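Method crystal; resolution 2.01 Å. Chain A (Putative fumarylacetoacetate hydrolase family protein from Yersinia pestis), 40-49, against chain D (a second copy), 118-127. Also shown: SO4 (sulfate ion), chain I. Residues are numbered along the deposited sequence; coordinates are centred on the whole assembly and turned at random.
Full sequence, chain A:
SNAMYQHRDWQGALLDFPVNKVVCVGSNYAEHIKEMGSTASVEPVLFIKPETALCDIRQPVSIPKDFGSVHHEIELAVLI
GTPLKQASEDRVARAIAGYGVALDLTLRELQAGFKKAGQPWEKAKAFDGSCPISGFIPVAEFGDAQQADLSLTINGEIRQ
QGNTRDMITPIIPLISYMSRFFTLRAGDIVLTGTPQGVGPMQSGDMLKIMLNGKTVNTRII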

ATOM      1  N   ALA A  40      22.724   3.357  -0.143  1.00 23.59           N
ATOM      2  CA  ALA A  40      21.890   3.290   1.052  1.00 22.34           C
ATOM      3  C   ALA A  40      21.179   4.617   1.318  1.00 22.82           C
ATOM      4  O   ALA A  40      21.583   5.671   0.814  1.00 21.16           O
ATOM      5  CB  ALA A  40      22.726   2.879   2.266  1.00 24.50           C
ATOM      6  N   SER A  41      20.125   4.561   2.125  1.00 16.36           N
ATOM      7  CA  SER A  41      19.363   5.755   2.457  1.00 17.46           C
ATOM      8  C   SER A  41      19.572   6.059   3.930  1.00 18.91           C
ATOM      9  O   SER A  41      19.890   5.163   4.707  1.00 20.69           O
ATOM     10  CB  SER A  41      17.881   5.529   2.150  1.00 29.67           C
ATOM     11  OG  SER A  41      17.112   6.675   2.443  1.00 37.25           O
ATOM     12  N   VAL A  42      19.425   7.317   4.330  1.00 16.90           N
ATOM     13  CA  VAL A  42      19.664   7.632   5.732  1.00 15.50           C
ATOM     14  C   VAL A  42      18.684   6.878   6.602  1.00 17.17           C
ATOM     15  O   VAL A  42      19.069   6.287   7.613  1.00 20.04           O
ATOM     16  CB  VAL A  42      19.550   9.122   6.038  1.00 19.01           C
ATOM     17  CG1 VAL A  42      19.623   9.338   7.564  1.00 12.04           C
ATOM     18  CG2 VAL A  42      20.643   9.882   5.311  1.00 17.49           C
ATOM     19  N   GLU A  43      17.420   6.888   6.196  1.00 14.92           N
ATOM     20  CA  GLU A  43      16.375   6.157   6.911  1.00 12.15           C
ATOM     21  C   GLU A  43      15.795   5.061   6.028  1.00 12.32           C
ATOM     22  O   GLU A  43      15.845   5.153   4.790  1.00 13.61           O
ATOM     23  CB  GLU A  43      15.267   7.114   7.335  1.00 14.50           C
ATOM     24  CG  GLU A  43      15.797   8.381   7.985  1.00 17.44           C
ATOM     25  CD  GLU A  43      14.703   9.199   8.613  1.00 22.63           C
ATOM     26  OE1 GLU A  43      14.118   8.724   9.614  1.00 16.60           O
ATOM     27  OE2 GLU A  43      14.411  10.295   8.092  1.00 21.02           O
ATOM     28  N   PRO A  44      15.246   4.013   6.660  1.00 14.26           N
ATOM     29  CA  PRO A  44      14.744   2.868   5.910  1.00 13.36           C
ATOM     30  C   PRO A  44      13.806   3.299   4.802  1.00 16.64           C
ATOM     31  O   PRO A  44      12.950   4.163   4.996  1.00 16.32           O
ATOM     32  CB  PRO A  44      13.985   2.071   6.960  1.00 13.85           C
ATOM     33  CG  PRO A  44      14.722   2.376   8.249  1.00 14.45           C
ATOM     34  CD  PRO A  44      15.290   3.757   8.116  1.00 13.27           C
ATOM     35  N   VAL A  45      13.984   2.683   3.642  1.00 17.90           N
ATOM     36  CA  VAL A  45      13.088   2.861   2.506  1.00 13.63           C
ATOM     37  C   VAL A  45      11.868   1.969   2.699  1.00 13.95           C
ATOM     38  O   VAL A  45      11.991   0.755   2.809  1.00 16.88           O
ATOM     39  CB  VAL A  45      13.814   2.470   1.226  1.00 14.11           C
ATOM     40  CG1 VAL A  45      12.882   2.553   0.040  1.00  9.13           C
ATOM     41  CG2 VAL A  45      15.033   3.380   1.042  1.00 15.89           C
ATOM     42  N   LEU A  46      10.691   2.579   2.772  1.00  9.45           N
ATOM     43  CA  LEU A  46       9.473   1.846   3.126  1.00 13.62           C
ATOM     44  C   LEU A  46       8.465   1.859   1.989  1.00 16.38           C
ATOM     45  O   LEU A  46       8.230   2.895   1.375  1.00 12.25           O
ATOM     46  CB  LEU A  46       8.821   2.468   4.367  1.00  8.67           C
ATOM     47  CG  LEU A  46       9.643   2.405   5.657  1.00  9.09           C
ATOM     48  CD1 LEU A  46       8.766   2.740   6.844  1.00  9.73           C
ATOM     49  CD2 LEU A  46      10.200   0.984   5.828  1.00  6.38           C
ATOM     50  N   PHE A  47       7.868   0.708   1.706  1.00 16.26           N
ATOM     51  CA  PHE A  47       6.717   0.667   0.813  1.00 15.27           C
ATOM     52  C   PHE A  47       5.796  -0.419   1.322  1.00 14.69           C
ATOM     53  O   PHE A  47       6.147  -1.131   2.268  1.00 15.33           O
ATOM     54  CB  PHE A  47       7.142   0.422  -0.637  1.00 10.21           C
ATOM     55  CG  PHE A  47       7.875  -0.884  -0.847  1.00 13.36           C
ATOM     56  CD1 PHE A  47       9.244  -0.968  -0.655  1.00  9.02           C
ATOM     57  CD2 PHE A  47       7.189  -2.017  -1.260  1.00 15.39           C
ATOM     58  CE1 PHE A  47       9.917  -2.167  -0.850  1.00  9.28           C
ATOM     59  CE2 PHE A  47       7.850  -3.230  -1.456  1.00 15.31           C
ATOM     60  CZ  PHE A  47       9.208  -3.307  -1.248  1.00 10.34           C
ATOM     61  N   ILE A  48       4.630  -0.566   0.703  1.00  8.78           N
ATOM     62  CA  ILE A  48       3.599  -1.441   1.264  1.00 10.10           C
ATOM     63  C   ILE A  48       2.958  -2.262   0.153  1.00  9.56           C
ATOM     64  O   ILE A  48       2.823  -1.768  -0.960  1.00 13.14           O
ATOM     65  CB  ILE A  48       2.497  -0.611   1.975  1.00 16.36           C
ATOM     66  CG1 ILE A  48       3.089   0.177   3.149  1.00 18.11           C
ATOM     67  CG2 ILE A  48       1.327  -1.517   2.457  1.00 16.00           C
ATOM     68  CD1 ILE A  48       2.074   1.049   3.911  1.00 17.63           C
ATOM     69  N   LYS A  49       2.578  -3.505   0.457  1.00  7.39           N
ATOM     70  CA  LYS A  49       1.793  -4.318  -0.457  1.00  7.51           C
ATOM     71  C   LYS A  49       0.423  -4.559   0.175  1.00 16.44           C
ATOM     72  O   LYS A  49       0.310  -4.695   1.397  1.00 16.63           O
ATOM     73  CB  LYS A  49       2.452  -5.672  -0.706  1.00 12.67           C
ATOM     74  CG  LYS A  49       3.895  -5.654  -1.217  1.00 17.32           C
ATOM     75  CD  LYS A  49       4.340  -7.101  -1.510  1.00 21.85           C
ATOM     76  CE  LYS A  49       5.791  -7.212  -1.947  1.00 17.86           C
ATOM     77  NZ  LYS A  49       5.975  -7.096  -3.433  1.00 22.56           N
TER
ATOM     78  N   GLY D 118      13.978   8.954  -6.114  1.00 20.82           N
ATOM     79  CA  GLY D 118      13.324   7.805  -6.719  1.00 18.41           C
ATOM     80  C   GLY D 118      12.877   6.775  -5.689  1.00 21.39           C
ATOM     81  O   GLY D 118      12.874   5.562  -5.954  1.00 21.20           O
ATOM     82  N   GLN D 119      12.501   7.253  -4.507  1.00 15.86           N
ATOM     83  CA  GLN D 119      11.982   6.376  -3.446  1.00 18.91           C
ATOM     84  C   GLN D 119      10.459   6.225  -3.519  1.00 16.16           C
ATOM     85  O   GLN D 119       9.781   7.043  -4.128  1.00 13.97           O
ATOM     86  CB  GLN D 119      12.405   6.887  -2.065  1.00 16.27           C
ATOM     87  CG  GLN D 119      13.874   6.658  -1.767  1.00 22.35           C
ATOM     88  CD  GLN D 119      14.219   6.963  -0.322  1.00 35.92           C
ATOM     89  OE1 GLN D 119      13.419   6.717   0.597  1.00 34.34           O
ATOM     90  NE2 GLN D 119      15.418   7.494  -0.107  1.00 34.67           N
ATOM     91  N   PRO D 120       9.920   5.170  -2.901  1.00 13.69           N
ATOM     92  CA  PRO D 120       8.462   5.001  -2.932  1.00  9.75           C
ATOM     93  C   PRO D 120       7.794   6.084  -2.099  1.00 13.64           C
ATOM     94  O   PRO D 120       8.438   6.703  -1.242  1.00 15.29           O
ATOM     95  CB  PRO D 120       8.253   3.623  -2.301  1.00 13.55           C
ATOM     96  CG  PRO D 120       9.475   3.396  -1.487  1.00  8.91           C
ATOM     97  CD  PRO D 120      10.599   4.072  -2.192  1.00  9.38           C
ATOM     98  N   TRP D 121       6.510   6.306  -2.344  1.00  9.72           N
ATOM     99  CA  TRP D 121       5.797   7.416  -1.736  1.00 13.37           C
ATOM    100  C   TRP D 121       5.075   7.083  -0.441  1.00 17.17           C
ATOM    101  O   TRP D 121       4.502   7.973   0.197  1.00 17.45           O
ATOM    102  CB  TRP D 121       4.755   7.939  -2.716  1.00 12.92           C
ATOM    103  CG  TRP D 121       5.335   8.616  -3.880  1.00 15.55           C
ATOM    104  CD1 TRP D 121       6.649   8.655  -4.233  1.00 21.61           C
ATOM    105  CD2 TRP D 121       4.627   9.389  -4.858  1.00 16.54           C
ATOM    106  NE1 TRP D 121       6.801   9.387  -5.388  1.00 25.20           N
ATOM    107  CE2 TRP D 121       5.576   9.853  -5.788  1.00 18.39           C
ATOM    108  CE3 TRP D 121       3.280   9.713  -5.048  1.00 14.08           C
ATOM    109  CZ2 TRP D 121       5.223  10.641  -6.892  1.00 20.08           C
ATOM    110  CZ3 TRP D 121       2.929  10.484  -6.156  1.00 22.61           C
ATOM    111  CH2 TRP D 121       3.899  10.941  -7.059  1.00 20.29           C
ATOM    112  N   GLU D 122       5.070   5.807  -0.068  1.00 11.38           N
ATOM    113  CA  GLU D 122       4.219   5.358   1.028  1.00  8.84           C
ATOM    114  C   GLU D 122       4.302   6.211   2.281  1.00 13.66           C
ATOM    115  O   GLU D 122       3.266   6.556   2.871  1.00 15.11           O
ATOM    116  CB  GLU D 122       4.513   3.905   1.384  1.00 21.41           C
ATOM    117  CG  GLU D 122       3.713   2.922   0.569  1.00 21.74           C
ATOM    118  CD  GLU D 122       4.377   2.585  -0.735  1.00 22.19           C
ATOM    119  OE1 GLU D 122       5.333   3.292  -1.128  1.00 22.18           O
ATOM    120  OE2 GLU D 122       3.956   1.592  -1.361  1.00 22.43           O
ATOM    121  N   LYS D 123       5.514   6.551   2.708  1.00 14.37           N
ATOM    122  CA  LYS D 123       5.635   7.365   3.920  1.00 11.77           C
ATOM    123  C   LYS D 123       4.902   8.696   3.796  1.00 12.03           C
ATOM    124  O   LYS D 123       4.358   9.207   4.775  1.00 14.81           O
ATOM    125  CB  LYS D 123       7.103   7.586   4.314  1.00 14.04           C
ATOM    126  CG  LYS D 123       7.721   6.375   4.986  1.00 16.90           C
ATOM    127  CD  LYS D 123       9.100   6.676   5.564  1.00 17.27           C
ATOM    128  CE  LYS D 123      10.188   6.304   4.608  1.00 16.48           C
ATOM    129  NZ  LYS D 123      11.541   6.672   5.126  1.00 15.35           N
ATOM    130  N   ALA D 124       4.926   9.279   2.603  1.00 12.96           N
ATOM    131  CA  ALA D 124       4.290  10.581   2.373  1.00 15.28           C
ATOM    132  C   ALA D 124       2.784  10.509   2.063  1.00 22.52           C
ATOM    133  O   ALA D 124       2.064  11.488   2.274  1.00 19.31           O
ATOM    134  CB  ALA D 124       5.046  11.367   1.290  1.00  9.44           C
ATOM    135  N   LYS D 125       2.348   9.412   1.436  1.00 21.01           N
ATOM    136  CA  LYS D 125       0.930   9.214   1.103  1.00 18.39           C
ATOM    137  C   LYS D 125       0.086   8.217   1.917  1.00 16.30           C
ATOM    138  O   LYS D 125      -1.147   8.283   1.922  1.00 18.45           O
ATOM    139  CB  LYS D 125       0.852   8.823  -0.379  1.00 12.12           C
ATOM    140  CG  LYS D 125       1.322   9.921  -1.287  1.00 13.14           C
ATOM    141  CD  LYS D 125       0.216  10.960  -1.443  1.00 15.72           C
ATOM    142  CE  LYS D 125       0.316  11.687  -2.792  1.00 16.07           C
ATOM    143  NZ  LYS D 125      -0.883  12.543  -2.986  1.00 20.51           N
ATOM    144  N   ALA D 126       0.752   7.284   2.579  1.00 15.00           N
ATOM    145  CA  ALA D 126       0.082   6.150   3.228  1.00 10.58           C
ATOM    146  C   ALA D 126      -0.018   6.198   4.749  1.00 18.31           C
ATOM    147  O   ALA D 126      -0.475   5.224   5.369  1.00 12.69           O
ATOM    148  CB  ALA D 126       0.697   4.794   2.760  1.00  9.39           C
ATOM    149  N   PHE D 127       0.464   7.289   5.345  1.00 15.39           N
ATOM    150  CA  PHE D 127       0.567   7.390   6.800  1.00 11.09           C
ATOM    151  C   PHE D 127      -0.802   7.363   7.472  1.00  9.02           C
ATOM    152  O   PHE D 127      -1.820   7.662   6.848  1.00 12.01           O
ATOM    153  CB  PHE D 127       1.349   8.654   7.206  1.00 15.70           C
ATOM    154  CG  PHE D 127       0.698   9.932   6.768  1.00 17.94           C
ATOM    155  CD1 PHE D 127      -0.185  10.592   7.609  1.00 19.47           C
ATOM    156  CD2 PHE D 127       0.949  10.456   5.507  1.00 18.98           C
ATOM    157  CE1 PHE D 127      -0.800  11.750   7.211  1.00 16.39           C
ATOM    158  CE2 PHE D 127       0.338  11.614   5.091  1.00 18.63           C
ATOM    159  CZ  PHE D 127      -0.542  12.271   5.947  1.00 19.84           C
TER
HETATM  160  S   SO4 I 219       0.278  14.120  -6.362  1.00 47.92           S
HETATM  161  O1  SO4 I 219       1.483  13.601  -7.011  1.00 46.62           O
HETATM  162  O2  SO4 I 219      -0.550  13.044  -5.830  1.00 41.20           O
HETATM  163  O3  SO4 I 219       0.657  14.989  -5.249  1.00 52.10           O
HETATM  164  O4  SO4 I 219      -0.507  14.849  -7.356  1.00 48.78           O
HETATM  165  O   HOH W   1      13.919   6.780   3.293  1.00 15.53           O
HETATM  166  O   HOH W   2       8.134   5.732   1.472  1.00 10.21           O

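This is a mixed contact between two copies of one protein, in which side chains of chain D bond mostly to the backbone of a chain A strand and its approach, with apolar packing and two bridging waters between them. The two stretches bury 501 Å² in total.

Three direct hydrogen bonds cross the contact. K123(D) points its CB sideways, but its end comes nearer, and NZ donates to P44(A) O at 2.9 Å. The CA-to-CB bond of E122(D) points toward the chain A stretch, and its OE2 accepts from I48(A) N at 3.1 Å. The angle at that hydrogen is 156°, so the bond is fairly straight. Here a carboxylate takes up a strand amide. The third bond joins two side chains: Q119(D) NE2 donates to S41(A) OG at 3.2 Å, with a more bent angle of 135°.

P120(D) supplies much of the apolar packing. P120(D) CD lies 3.5 Å from V45(A) CG1, and P120(D) CB 3.8 Å from F47(A) CB. P120(D) CG lies 3.2 Å from the polar L46(A) O. The end of F47(A) leads away from the chain D stretch, and its CB comes closer than the ring. Further along, I48(A) CD1 meets A126(D) CB at 4.2 Å. The aliphatic part of K123(D) also packs, with CE 4.1 Å from L46(A) CG.

Two waters bridge the stretches. Water 2 donates to L46(A) O at 2.8 Å and to P120(D) O at 2.9 Å, and its oxygen accepts from K123(D) N at 3.0 Å. It thus ties backbone to backbone. Water 1 accepts from K123(D) NZ at 3.0 Å and lies 2.9 Å from E43(A) O and 2.7 Å from Q119(D) OE1.

A sulfate, probably from the crystallisation liquor, accepts a hydrogen bond through O2 from K125(D) NZ at 2.9 Å. K125(D) itself does not touch the chain A stretch.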